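Local coordinates for protein nicotinamide riboside transporter PnuC (Neisseria mucosa ATCC 25996, PDB 4QTN) that binds nicotinamide riboside in a pocket between transmembrane helices and probably carries this form of vitamin B3 across the bacterial inner membrane, at residues C[71-76]-C[94-99]; C[60-65]-C[101-106]; C[49-54]-C[214-219]; C[41-46]-C[207-212]. All coordinates share one frame; numbering follows the deposited sequence.

In the fold
Four buried contacts tie together helices 41-59, 64-80, 85-107 and 208-234. Contacts 1 and 3, with centres about 14 Å apart, both touch the nicotinamide riboside: contact 1 meets the ribose, and contact 3 meets the nicotinamide ring and the ribose. Contacts 1 and 2 lie on the same pair of antiparallel helices, again about 14 Å between centres, and contact 2 brings Asn64 to the pocket. Contact 4 continues contact 3 along helices 41-59 and 208-234, about 11 Å from centre to centre, and stands off from the ligand, with the Leu210 side chain about 10 Å from it. Contacts 2 and 4 are farthest apart, about 24 Å between centres and 11 Å between nearest atoms.

Contact 1: C[71-76]-C[94-99]; sequences SVSLYA and VYVPVQ. With NNR (Nicotinamide riboside), chain I.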
# COMPACT_ATOMS: atom_id res chain seq x y z
N SER C 71 10.18 -20.74 -11.98
CA SER C 71 10.35 -19.45 -11.37
C SER C 71 11.23 -19.51 -10.14
O SER C 71 12.21 -18.76 -10.05
CB SER C 71 9.01 -18.85 -11.03
OG SER C 71 9.19 -17.71 -10.20
N VAL C 72 10.87 -20.37 -9.17
CA VAL C 72 11.60 -20.43 -7.88
C VAL C 72 13.06 -20.86 -8.04
O VAL C 72 13.93 -20.47 -7.25
CB VAL C 72 10.89 -21.31 -6.80
CG1 VAL C 72 9.63 -20.63 -6.28
CG2 VAL C 72 10.61 -22.72 -7.31
N SER C 73 13.34 -21.66 -9.08
CA SER C 73 14.69 -22.18 -9.33
C SER C 73 15.57 -21.04 -9.75
O SER C 73 16.50 -20.65 -9.03
CB SER C 73 14.65 -23.25 -10.42
OG SER C 73 13.75 -24.28 -10.09
N LEU C 74 15.25 -20.47 -10.91
CA LEU C 74 15.89 -19.26 -11.36
C LEU C 74 16.07 -18.26 -10.22
O LEU C 74 17.20 -17.90 -9.87
CB LEU C 74 15.09 -18.64 -12.52
CG LEU C 74 14.96 -19.53 -13.77
CD1 LEU C 74 14.21 -18.79 -14.88
CD2 LEU C 74 16.31 -20.00 -14.27
N TYR C 75 14.95 -17.84 -9.61
CA TYR C 75 15.00 -16.85 -8.53
C TYR C 75 16.00 -17.27 -7.47
O TYR C 75 16.72 -16.43 -6.93
CB TYR C 75 13.60 -16.64 -7.91
CG TYR C 75 13.56 -15.74 -6.68
CD1 TYR C 75 13.38 -14.36 -6.79
CD2 TYR C 75 13.66 -16.28 -5.40
CE1 TYR C 75 13.33 -13.55 -5.66
CE2 TYR C 75 13.61 -15.48 -4.27
CZ TYR C 75 13.45 -14.12 -4.40
OH TYR C 75 13.41 -13.34 -3.29
N ALA C 76 16.06 -18.57 -7.19
CA ALA C 76 16.98 -19.07 -6.17
C ALA C 76 18.42 -18.72 -6.54
O ALA C 76 19.20 -18.27 -5.69
CB ALA C 76 16.81 -20.57 -5.97
N VAL C 94 13.09 -25.76 -0.22
CA VAL C 94 11.68 -25.88 0.18
C VAL C 94 10.71 -25.78 -1.00
O VAL C 94 9.93 -26.70 -1.24
CB VAL C 94 11.30 -24.85 1.26
CG1 VAL C 94 9.80 -24.84 1.51
CG2 VAL C 94 12.03 -25.14 2.55
N TYR C 95 10.74 -24.67 -1.74
CA TYR C 95 9.76 -24.44 -2.81
C TYR C 95 9.89 -25.44 -3.97
O TYR C 95 8.88 -25.84 -4.55
CB TYR C 95 9.81 -23.00 -3.35
CG TYR C 95 9.32 -21.93 -2.40
CD1 TYR C 95 8.56 -22.25 -1.26
CD2 TYR C 95 9.57 -20.57 -2.66
CE1 TYR C 95 8.10 -21.25 -0.39
CE2 TYR C 95 9.12 -19.57 -1.80
CZ TYR C 95 8.38 -19.91 -0.67
OH TYR C 95 7.94 -18.91 0.18
N VAL C 96 11.11 -25.85 -4.29
CA VAL C 96 11.34 -26.70 -5.47
C VAL C 96 10.77 -28.13 -5.33
O VAL C 96 10.09 -28.62 -6.24
CB VAL C 96 12.82 -26.72 -5.92
CG1 VAL C 96 13.02 -27.68 -7.08
CG2 VAL C 96 13.26 -25.33 -6.33
N PRO C 97 11.02 -28.80 -4.20
CA PRO C 97 10.31 -30.07 -4.04
C PRO C 97 8.79 -29.87 -3.90
O PRO C 97 8.01 -30.57 -4.54
CB PRO C 97 10.92 -30.68 -2.77
CG PRO C 97 11.58 -29.54 -2.07
CD PRO C 97 11.99 -28.55 -3.12
N VAL C 98 8.39 -28.87 -3.12
CA VAL C 98 6.98 -28.64 -2.81
C VAL C 98 6.10 -28.40 -4.06
O VAL C 98 4.91 -28.73 -4.05
CB VAL C 98 6.80 -27.50 -1.77
CG1 VAL C 98 5.35 -27.11 -1.63
CG2 VAL C 98 7.35 -27.93 -0.43
N GLN C 99 6.70 -27.87 -5.12
CA GLN C 99 5.99 -27.72 -6.40
C GLN C 99 5.31 -29.03 -6.82
O GLN C 99 4.15 -29.03 -7.26
CB GLN C 99 6.93 -27.23 -7.51
CG GLN C 99 7.31 -25.76 -7.40
CD GLN C 99 6.10 -24.86 -7.19
OE1 GLN C 99 5.20 -24.79 -8.02
NE2 GLN C 99 6.08 -24.15 -6.06
O2R NNR I . 3.73 -21.47 -5.39
C2R NNR I . 4.38 -20.12 -5.05
C3R NNR I . 5.89 -20.19 -5.29
O3R NNR I . 6.31 -21.47 -5.11
C4R NNR I . 6.50 -19.32 -4.21
C5R NNR I . 6.76 -17.84 -4.70
O5R NNR I . 6.98 -16.98 -3.53
O4R NNR I . 5.64 -19.33 -3.23
C1R NNR I . 4.22 -19.81 -3.80
N1 NNR I . 3.22 -18.73 -3.62
C2 NNR I . 3.62 -17.42 -3.34
C6 NNR I . 1.88 -19.02 -3.74
C5 NNR I . 0.93 -17.98 -3.58
C4 NNR I . 1.33 -16.69 -3.29
C3 NNR I . 2.65 -16.40 -3.18
C7 NNR I . 3.06 -14.96 -2.90
O7 NNR I . 4.11 -14.71 -2.39
N7 NNR I . 2.17 -13.89 -3.27
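Apolar packing carries the direct meeting of the two segments, and Val72 is its centre. With CG1 anti to the carbonyl carbon (chi1 -71°), Val72 sends its two methyls to different partners. CG1 lies obliquely against the Tyr95 ring, 3.6 Å from CD2, and CG2 meets CG2 of Val96 at 3.8 Å as those two side chains slide past each other in opposite directions. Val96 CG2 also lies 3.9 Å from Ser73 OG, a hydroxyl whose hydrogen bond goes back to Leu69 O one turn earlier.

The frame is an antiparallel helix pair in the membrane, 64-80 against 85-107, whose short segments cross at -164° with axes 9.3 Å apart. Pro97 has no N-H to give to the preceding turn, and helix 94-99 is kinked there.

Ligand contacts form the second group. Over one face of the Tyr95 ring, toward its rim, sits the ribose, with C4R 3.6 Å from CE2. Val72 CG1 is 3.6 Å from O3R of the ligand, so the same methyl packs on both tyrosine and sugar. Gln99, its chain bent at chi2, brings its amide end to the ribose hydroxyls, with CD 4.0 Å from O3R.

Polar fixation of the ring comes from beyond the segments: Tyr95 OH is hydrogen-bonded to Ser167 OG, which holds the far end of the phenol while its face bears on the ribose.

Contact 2: C[60-65]-C[101-106]; sequences GKISNY and VGFAMW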
# COMPACT_ATOMS: atom_id res chain seq x y z
N GLY C 60 -6.58 -20.19 -8.30
CA GLY C 60 -6.76 -21.55 -7.85
C GLY C 60 -6.57 -22.54 -8.97
O GLY C 60 -7.04 -23.65 -8.89
N LYS C 61 -5.87 -22.11 -10.04
CA LYS C 61 -5.55 -22.98 -11.19
C LYS C 61 -4.36 -23.90 -10.90
O LYS C 61 -3.37 -23.48 -10.29
CB LYS C 61 -5.24 -22.15 -12.42
CG LYS C 61 -6.41 -21.36 -12.93
CD LYS C 61 -6.18 -20.90 -14.36
CE LYS C 61 -7.48 -20.42 -14.98
NZ LYS C 61 -7.75 -21.09 -16.28
N ILE C 62 -4.45 -25.14 -11.38
CA ILE C 62 -3.47 -26.19 -11.03
C ILE C 62 -2.14 -26.04 -11.74
O ILE C 62 -1.10 -26.51 -11.25
CB ILE C 62 -4.02 -27.59 -11.31
CG1 ILE C 62 -3.01 -28.64 -10.84
CG2 ILE C 62 -4.35 -27.76 -12.79
CD1 ILE C 62 -3.63 -29.74 -10.03
N SER C 63 -2.17 -25.40 -12.91
CA SER C 63 -0.98 -25.22 -13.74
C SER C 63 -0.09 -24.13 -13.22
O SER C 63 0.83 -23.74 -13.90
CB SER C 63 -1.37 -24.86 -15.16
OG SER C 63 -1.88 -23.54 -15.21
N ASN C 64 -0.40 -23.61 -12.04
CA ASN C 64 0.51 -22.72 -11.36
C ASN C 64 1.83 -23.42 -11.08
O ASN C 64 2.88 -22.81 -11.18
CB ASN C 64 -0.10 -22.18 -10.05
CG ASN C 64 0.29 -23.00 -8.83
OD1 ASN C 64 1.35 -22.79 -8.23
ND2 ASN C 64 -0.58 -23.94 -8.46
N TYR C 65 1.76 -24.72 -10.81
CA TYR C 65 2.91 -25.46 -10.28
C TYR C 65 4.06 -25.61 -11.27
O TYR C 65 5.23 -25.55 -10.87
CB TYR C 65 2.49 -26.81 -9.74
CG TYR C 65 1.75 -26.72 -8.43
CD1 TYR C 65 2.37 -26.24 -7.28
CD2 TYR C 65 0.42 -27.12 -8.34
CE1 TYR C 65 1.69 -26.16 -6.09
CE2 TYR C 65 -0.27 -27.05 -7.14
CZ TYR C 65 0.37 -26.57 -6.02
OH TYR C 65 -0.32 -26.49 -4.83
N VAL C 101 4.93 -31.97 -4.76
CA VAL C 101 4.06 -32.24 -3.61
C VAL C 101 2.71 -31.51 -3.75
O VAL C 101 1.64 -32.13 -3.64
CB VAL C 101 4.73 -31.78 -2.31
CG1 VAL C 101 4.05 -32.41 -1.11
CG2 VAL C 101 6.20 -32.12 -2.33
N GLY C 102 2.79 -30.20 -3.96
CA GLY C 102 1.64 -29.37 -4.26
C GLY C 102 0.79 -29.88 -5.41
O GLY C 102 -0.43 -30.01 -5.28
N PHE C 103 1.42 -30.17 -6.55
CA PHE C 103 0.67 -30.67 -7.72
C PHE C 103 -0.06 -31.97 -7.39
O PHE C 103 -1.18 -32.18 -7.85
CB PHE C 103 1.58 -30.88 -8.93
CG PHE C 103 0.86 -31.44 -10.12
CD1 PHE C 103 -0.25 -30.78 -10.66
CD2 PHE C 103 1.26 -32.64 -10.70
CE1 PHE C 103 -0.94 -31.29 -11.75
CE2 PHE C 103 0.58 -33.16 -11.79
CZ PHE C 103 -0.52 -32.49 -12.32
N ALA C 104 0.59 -32.82 -6.59
CA ALA C 104 -0.00 -34.05 -6.10
C ALA C 104 -1.33 -33.79 -5.39
O ALA C 104 -2.38 -34.24 -5.85
CB ALA C 104 0.97 -34.77 -5.16
N MSE C 105 -1.27 -33.04 -4.29
CA MSE C 105 -2.42 -32.90 -3.38
C MSE C 105 -3.48 -31.98 -3.90
O MSE C 105 -4.65 -32.15 -3.57
CB MSE C 105 -2.00 -32.35 -2.05
CG MSE C 105 -0.96 -33.20 -1.40
SE MSE C 105 -0.24 -32.05 -0.01
CE MSE C 105 0.85 -30.86 -1.14
N TRP C 106 -3.09 -30.96 -4.66
CA TRP C 106 -4.06 -30.14 -5.36
C TRP C 106 -4.80 -30.99 -6.40
O TRP C 106 -6.04 -31.00 -6.43
CB TRP C 106 -3.39 -28.93 -6.02
CG TRP C 106 -3.41 -27.64 -5.19
CD1 TRP C 106 -3.13 -27.52 -3.86
CD2 TRP C 106 -3.64 -26.31 -5.68
NE1 TRP C 106 -3.20 -26.19 -3.48
CE2 TRP C 106 -3.51 -25.43 -4.58
CE3 TRP C 106 -3.96 -25.77 -6.94
CZ2 TRP C 106 -3.69 -24.05 -4.70
CZ3 TRP C 106 -4.14 -24.40 -7.06
CH2 TRP C 106 -4.00 -23.55 -5.94
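Tyr65 and Trp106 form a T-shaped pair: the edge of the phenol is directed at the face of the five-membered ring, with the Tyr65 and Trp106 ring centroids 5.2 Å apart and the planes at 82°. Tyr65 OH stands over that face toward its rim, 3.1 Å from Trp106 CD1. It makes no hydrogen bond to the indole, whose NE1 is bonded to Met174 O.

Both faces of the phenol are occupied. On one lies the backbone of 101-106, with Gly102 C 3.4 Å from Tyr65 CZ and Phe103 N over the ring centre. Gly102 has no side chain to hold the two apart. On the opposite face is Asn64 ND2, 3.3 Å above the Tyr65 ring plane.

Beside the aromatic pair, Ile62 extends with CG1 anti to its backbone N (chi1 -176°), and this CG1 touches the edge of the Phe103 ring, 3.5 Å from CE1. The six-membered part of the indole reaches the main chain of the turn, with Trp106 CZ3 3.4 Å from Lys61 O.

A weak hydrogen bond from Asn64 ND2 to Lys61 O (3.4 Å), within a type I turn from Lys61 to Asn64, helps to hold the amide over the ring. Gly60, with positive phi, is the C-prime residue of a Schellman motif that closes helix 41-59. Together they form a tight interhelical turn, with Asn64 lining the nicotinamide riboside pocket.

Contact 3: C[49-54]-C[214-219]; sequences TGILCV and YVMYLC. With NNR (Nicotinamide riboside), chain I.
Tyr217 leaves its helix with chi1 at -88°, which carries the phenol across to helix 49-54, and Val54, with CG1 anti to its carbonyl carbon and CG2 in the crowded position between N and C, presents both methyls to it at about a right angle. CG1 sits over one face of the Tyr217 ring as a CH-pi contact, 3.9 Å from the ring centroid, while CG2 comes to 3.3 Å from CE1.

At the tip of the ring, Tyr217 OH donates a hydrogen bond of 2.7 Å to Gly50 O. The donor approaches well off the carbonyl axis, at a C=O...O angle of 94°, and stands 65° out of the carbonyl plane. Gly50 O also accepts from Val54 N at 3.2 Å, so two donors grip one carbonyl. Gly50 has positive phi, at a point where helix 41-59 is kinked, and its lack of a side chain lets the phenol oxygen lie close to the main chain.

Tyr217 is one of the residues that bind nicotinamide riboside, and Val54 and Cys53 line the same pocket. Val54 CG1 also meets the nicotinamide ring, 3.5 Å from C3 of the ligand, roughly at right angles to its direction to the phenol, and Cys53 SG lies 3.6 Å from the ribose O2R. Away from the ligand, Ile51 CD1 packs on the selenium of the selenomethionine Met216.

The two segments run nearly parallel in the membrane. Helix 17-34 covers their Ile51 and Met216 side through Gln30, Phe26 and Ile29; helix 181-198 backs Tyr217 with Asn189, which also hydrogen-bonds the ligand.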
# COMPACT_ATOMS: atom_id res chain seq x y z
N THR C 49 7.66 -15.82 -15.41
CA THR C 49 7.28 -17.06 -14.72
C THR C 49 7.43 -16.76 -13.26
O THR C 49 8.53 -16.65 -12.77
CB THR C 49 8.20 -18.26 -15.09
OG1 THR C 49 9.54 -18.02 -14.62
CG2 THR C 49 8.24 -18.50 -16.59
N GLY C 50 6.33 -16.57 -12.57
CA GLY C 50 6.39 -16.16 -11.19
C GLY C 50 5.31 -15.19 -10.93
O GLY C 50 4.58 -15.33 -9.96
N ILE C 51 5.17 -14.22 -11.81
CA ILE C 51 3.95 -13.42 -11.86
C ILE C 51 2.81 -14.32 -12.30
O ILE C 51 1.76 -14.35 -11.66
CB ILE C 51 4.09 -12.20 -12.78
CG1 ILE C 51 4.79 -11.06 -12.04
CG2 ILE C 51 2.73 -11.72 -13.24
CD1 ILE C 51 5.50 -10.07 -12.94
N LEU C 52 3.05 -15.11 -13.35
CA LEU C 52 2.11 -16.14 -13.73
C LEU C 52 1.86 -17.18 -12.62
O LEU C 52 0.71 -17.57 -12.39
CB LEU C 52 2.50 -16.81 -15.05
CG LEU C 52 2.01 -16.01 -16.27
CD1 LEU C 52 3.17 -15.29 -16.93
CD2 LEU C 52 1.26 -16.88 -17.27
N CYS C 53 2.92 -17.60 -11.91
CA CYS C 53 2.73 -18.57 -10.83
C CYS C 53 1.69 -18.07 -9.84
O CYS C 53 0.64 -18.69 -9.68
CB CYS C 53 4.03 -18.90 -10.11
SG CYS C 53 3.81 -20.11 -8.77
N VAL C 54 1.95 -16.94 -9.21
CA VAL C 54 1.08 -16.44 -8.15
C VAL C 54 -0.31 -15.97 -8.63
O VAL C 54 -1.29 -16.11 -7.91
CB VAL C 54 1.74 -15.34 -7.33
CG1 VAL C 54 3.02 -15.88 -6.67
CG2 VAL C 54 2.03 -14.12 -8.20
N TYR C 214 8.12 -8.43 -6.76
CA TYR C 214 7.53 -8.47 -5.42
C TYR C 214 6.51 -7.39 -5.12
O TYR C 214 5.67 -7.56 -4.25
CB TYR C 214 8.59 -8.54 -4.32
CG TYR C 214 8.96 -9.94 -4.04
CD1 TYR C 214 8.22 -10.70 -3.14
CD2 TYR C 214 9.96 -10.57 -4.75
CE1 TYR C 214 8.51 -12.03 -2.93
CE2 TYR C 214 10.27 -11.90 -4.55
CZ TYR C 214 9.53 -12.63 -3.64
OH TYR C 214 9.82 -13.96 -3.43
N VAL C 215 6.57 -6.27 -5.85
CA VAL C 215 5.49 -5.29 -5.76
C VAL C 215 4.23 -5.84 -6.42
O VAL C 215 3.15 -5.77 -5.84
CB VAL C 215 5.87 -3.92 -6.33
CG1 VAL C 215 4.69 -2.95 -6.28
CG2 VAL C 215 7.03 -3.35 -5.54
N MSE C 216 4.38 -6.47 -7.58
CA MSE C 216 3.22 -7.07 -8.28
C MSE C 216 2.68 -8.22 -7.48
O MSE C 216 1.48 -8.45 -7.45
CB MSE C 216 3.61 -7.49 -9.69
CG MSE C 216 4.33 -6.35 -10.39
SE MSE C 216 4.98 -6.94 -12.16
CE MSE C 216 5.45 -5.18 -12.89
N TYR C 217 3.57 -8.95 -6.81
CA TYR C 217 3.17 -9.99 -5.87
C TYR C 217 2.24 -9.46 -4.78
O TYR C 217 1.26 -10.11 -4.44
CB TYR C 217 4.39 -10.63 -5.21
CG TYR C 217 4.95 -11.78 -5.98
CD1 TYR C 217 4.63 -11.96 -7.33
CD2 TYR C 217 5.84 -12.69 -5.38
CE1 TYR C 217 5.16 -13.02 -8.06
CE2 TYR C 217 6.38 -13.76 -6.10
CZ TYR C 217 6.03 -13.91 -7.44
OH TYR C 217 6.55 -14.96 -8.17
N LEU C 218 2.58 -8.30 -4.21
CA LEU C 218 1.83 -7.72 -3.11
C LEU C 218 0.40 -7.39 -3.53
O LEU C 218 -0.57 -7.73 -2.83
CB LEU C 218 2.53 -6.45 -2.59
CG LEU C 218 2.30 -5.83 -1.19
CD1 LEU C 218 2.25 -4.32 -1.31
CD2 LEU C 218 1.08 -6.36 -0.41
N CYS C 219 0.26 -6.73 -4.67
CA CYS C 219 -1.05 -6.45 -5.21
C CYS C 219 -1.85 -7.74 -5.33
O CYS C 219 -2.91 -7.89 -4.70
CB CYS C 219 -0.93 -5.78 -6.57
SG CYS C 219 -0.05 -4.22 -6.52
O2R NNR I . 3.73 -21.47 -5.39
C2R NNR I . 4.38 -20.12 -5.05
C3R NNR I . 5.89 -20.19 -5.29
O3R NNR I . 6.31 -21.47 -5.11
C4R NNR I . 6.50 -19.32 -4.21
C5R NNR I . 6.76 -17.84 -4.70
O5R NNR I . 6.98 -16.98 -3.53
O4R NNR I . 5.64 -19.33 -3.23
C1R NNR I . 4.22 -19.81 -3.80
N1 NNR I . 3.22 -18.73 -3.62
C2 NNR I . 3.62 -17.42 -3.34
C6 NNR I . 1.88 -19.02 -3.74
C5 NNR I . 0.93 -17.98 -3.58
C4 NNR I . 1.33 -16.69 -3.29
C3 NNR I . 2.65 -16.40 -3.18
C7 NNR I . 3.06 -14.96 -2.90
O7 NNR I . 4.11 -14.71 -2.39
N7 NNR I . 2.17 -13.89 -3.27

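Contact 4: C[41-46]-C[207-212]; sequences WLASVA and SLPLLL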
# COMPACT_ATOMS: atom_id res chain seq x y z
N TRP C 41 18.62 -11.20 -18.33
CA TRP C 41 17.50 -11.93 -18.90
C TRP C 41 16.95 -12.95 -17.90
O TRP C 41 15.79 -13.33 -17.98
CB TRP C 41 17.95 -12.65 -20.18
CG TRP C 41 18.89 -13.81 -19.90
CD1 TRP C 41 20.23 -13.73 -19.60
CD2 TRP C 41 18.56 -15.20 -19.89
NE1 TRP C 41 20.75 -14.99 -19.40
CE2 TRP C 41 19.75 -15.91 -19.58
CE3 TRP C 41 17.38 -15.92 -20.11
CZ2 TRP C 41 19.78 -17.31 -19.48
CZ3 TRP C 41 17.42 -17.31 -20.02
CH2 TRP C 41 18.62 -17.99 -19.71
N LEU C 42 17.80 -13.38 -16.97
CA LEU C 42 17.45 -14.43 -16.02
C LEU C 42 16.35 -13.97 -15.10
O LEU C 42 15.26 -14.54 -15.09
CB LEU C 42 18.66 -14.86 -15.18
CG LEU C 42 19.34 -16.20 -15.48
CD1 LEU C 42 19.88 -16.78 -14.18
CD2 LEU C 42 18.40 -17.20 -16.15
N ALA C 43 16.64 -12.92 -14.32
CA ALA C 43 15.68 -12.36 -13.38
C ALA C 43 14.38 -11.93 -14.06
O ALA C 43 13.31 -11.97 -13.46
CB ALA C 43 16.31 -11.20 -12.62
N SER C 44 14.47 -11.54 -15.33
CA SER C 44 13.27 -11.17 -16.06
C SER C 44 12.41 -12.36 -16.47
O SER C 44 11.20 -12.28 -16.39
CB SER C 44 13.58 -10.25 -17.22
OG SER C 44 13.50 -8.91 -16.79
N VAL C 45 13.05 -13.47 -16.85
CA VAL C 45 12.33 -14.75 -16.96
C VAL C 45 11.78 -15.15 -15.58
O VAL C 45 10.64 -15.59 -15.46
CB VAL C 45 13.22 -15.90 -17.50
CG1 VAL C 45 12.54 -17.23 -17.32
CG2 VAL C 45 13.52 -15.69 -18.96
N ALA C 46 12.59 -14.94 -14.54
CA ALA C 46 12.20 -15.31 -13.19
C ALA C 46 10.98 -14.52 -12.72
O ALA C 46 10.21 -15.00 -11.90
CB ALA C 46 13.36 -15.14 -12.22
N SER C 207 18.24 -6.14 -8.18
CA SER C 207 17.71 -6.39 -9.51
C SER C 207 16.29 -5.90 -9.65
O SER C 207 15.40 -6.30 -8.90
CB SER C 207 17.84 -7.88 -9.91
OG SER C 207 16.73 -8.64 -9.48
N LEU C 208 16.07 -5.03 -10.63
CA LEU C 208 14.76 -4.43 -10.82
C LEU C 208 13.65 -5.41 -11.20
O LEU C 208 12.54 -5.29 -10.69
CB LEU C 208 14.81 -3.27 -11.80
CG LEU C 208 13.93 -2.11 -11.34
CD1 LEU C 208 14.66 -1.28 -10.28
CD2 LEU C 208 13.51 -1.25 -12.52
N PRO C 209 13.94 -6.40 -12.08
CA PRO C 209 12.84 -7.29 -12.44
C PRO C 209 12.22 -8.00 -11.23
O PRO C 209 11.00 -8.21 -11.19
CB PRO C 209 13.50 -8.31 -13.37
CG PRO C 209 14.71 -7.63 -13.90
CD PRO C 209 15.19 -6.74 -12.79
N LEU C 210 13.03 -8.32 -10.22
CA LEU C 210 12.53 -9.09 -9.08
C LEU C 210 12.01 -8.22 -7.93
O LEU C 210 11.03 -8.59 -7.27
CB LEU C 210 13.57 -10.11 -8.60
CG LEU C 210 13.97 -11.19 -9.60
CD1 LEU C 210 14.78 -12.29 -8.93
CD2 LEU C 210 12.76 -11.78 -10.31
N LEU C 211 12.64 -7.07 -7.70
CA LEU C 211 12.07 -6.07 -6.80
C LEU C 211 10.72 -5.63 -7.31
O LEU C 211 9.77 -5.51 -6.54
CB LEU C 211 13.01 -4.87 -6.64
CG LEU C 211 12.46 -3.66 -5.86
CD1 LEU C 211 11.79 -4.06 -4.54
CD2 LEU C 211 13.57 -2.66 -5.60
N LEU C 212 10.62 -5.39 -8.63
CA LEU C 212 9.34 -5.05 -9.22
C LEU C 212 8.37 -6.21 -9.12
O LEU C 212 7.19 -6.02 -8.84
CB LEU C 212 9.48 -4.60 -10.68
CG LEU C 212 9.19 -3.12 -10.94
CD1 LEU C 212 8.92 -2.90 -12.41
CD2 LEU C 212 8.02 -2.60 -10.12
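The indole of Trp41, the one aromatic plane here, plays no part in the contact: Leu42 CD2 lies 3.6 Å above one face of the Trp41 ring, toward its rim, and the side chain starts away from 207-212. What touches Ser44 is the puckered ring of Pro209, C-gamma exo, through CG and CB: CG is 3.4 Å and CB 3.5 Å from Ser44 OG, as a van der Waals contact.

Ala43 fills the middle. Its CB points toward the partner helix and rests 3.8 Å from Leu210 CG. Leu210 places CG anti to its carbonyl carbon (chi1 -62°), and this lays the branch along helix 41-46, with CD2 3.2 Å from Ala43 O and 3.9 Å from Ala46 CB. No hydrogen bond joins the segments.

Ser207 takes the N-cap position, and Pro209 falls in the first turn, where a missing N-H costs the helix nothing. Outside, Trp196 and Tyr75 also pack on Leu210.

Small residues, Ala43, Ser44 and Ala46, let the axes come within 8.3 Å at 21°, the close near-parallel packing typical of transmembrane helix bundles, here at the N-terminal, probably periplasmic, ends of helices 41-59 and 208-234.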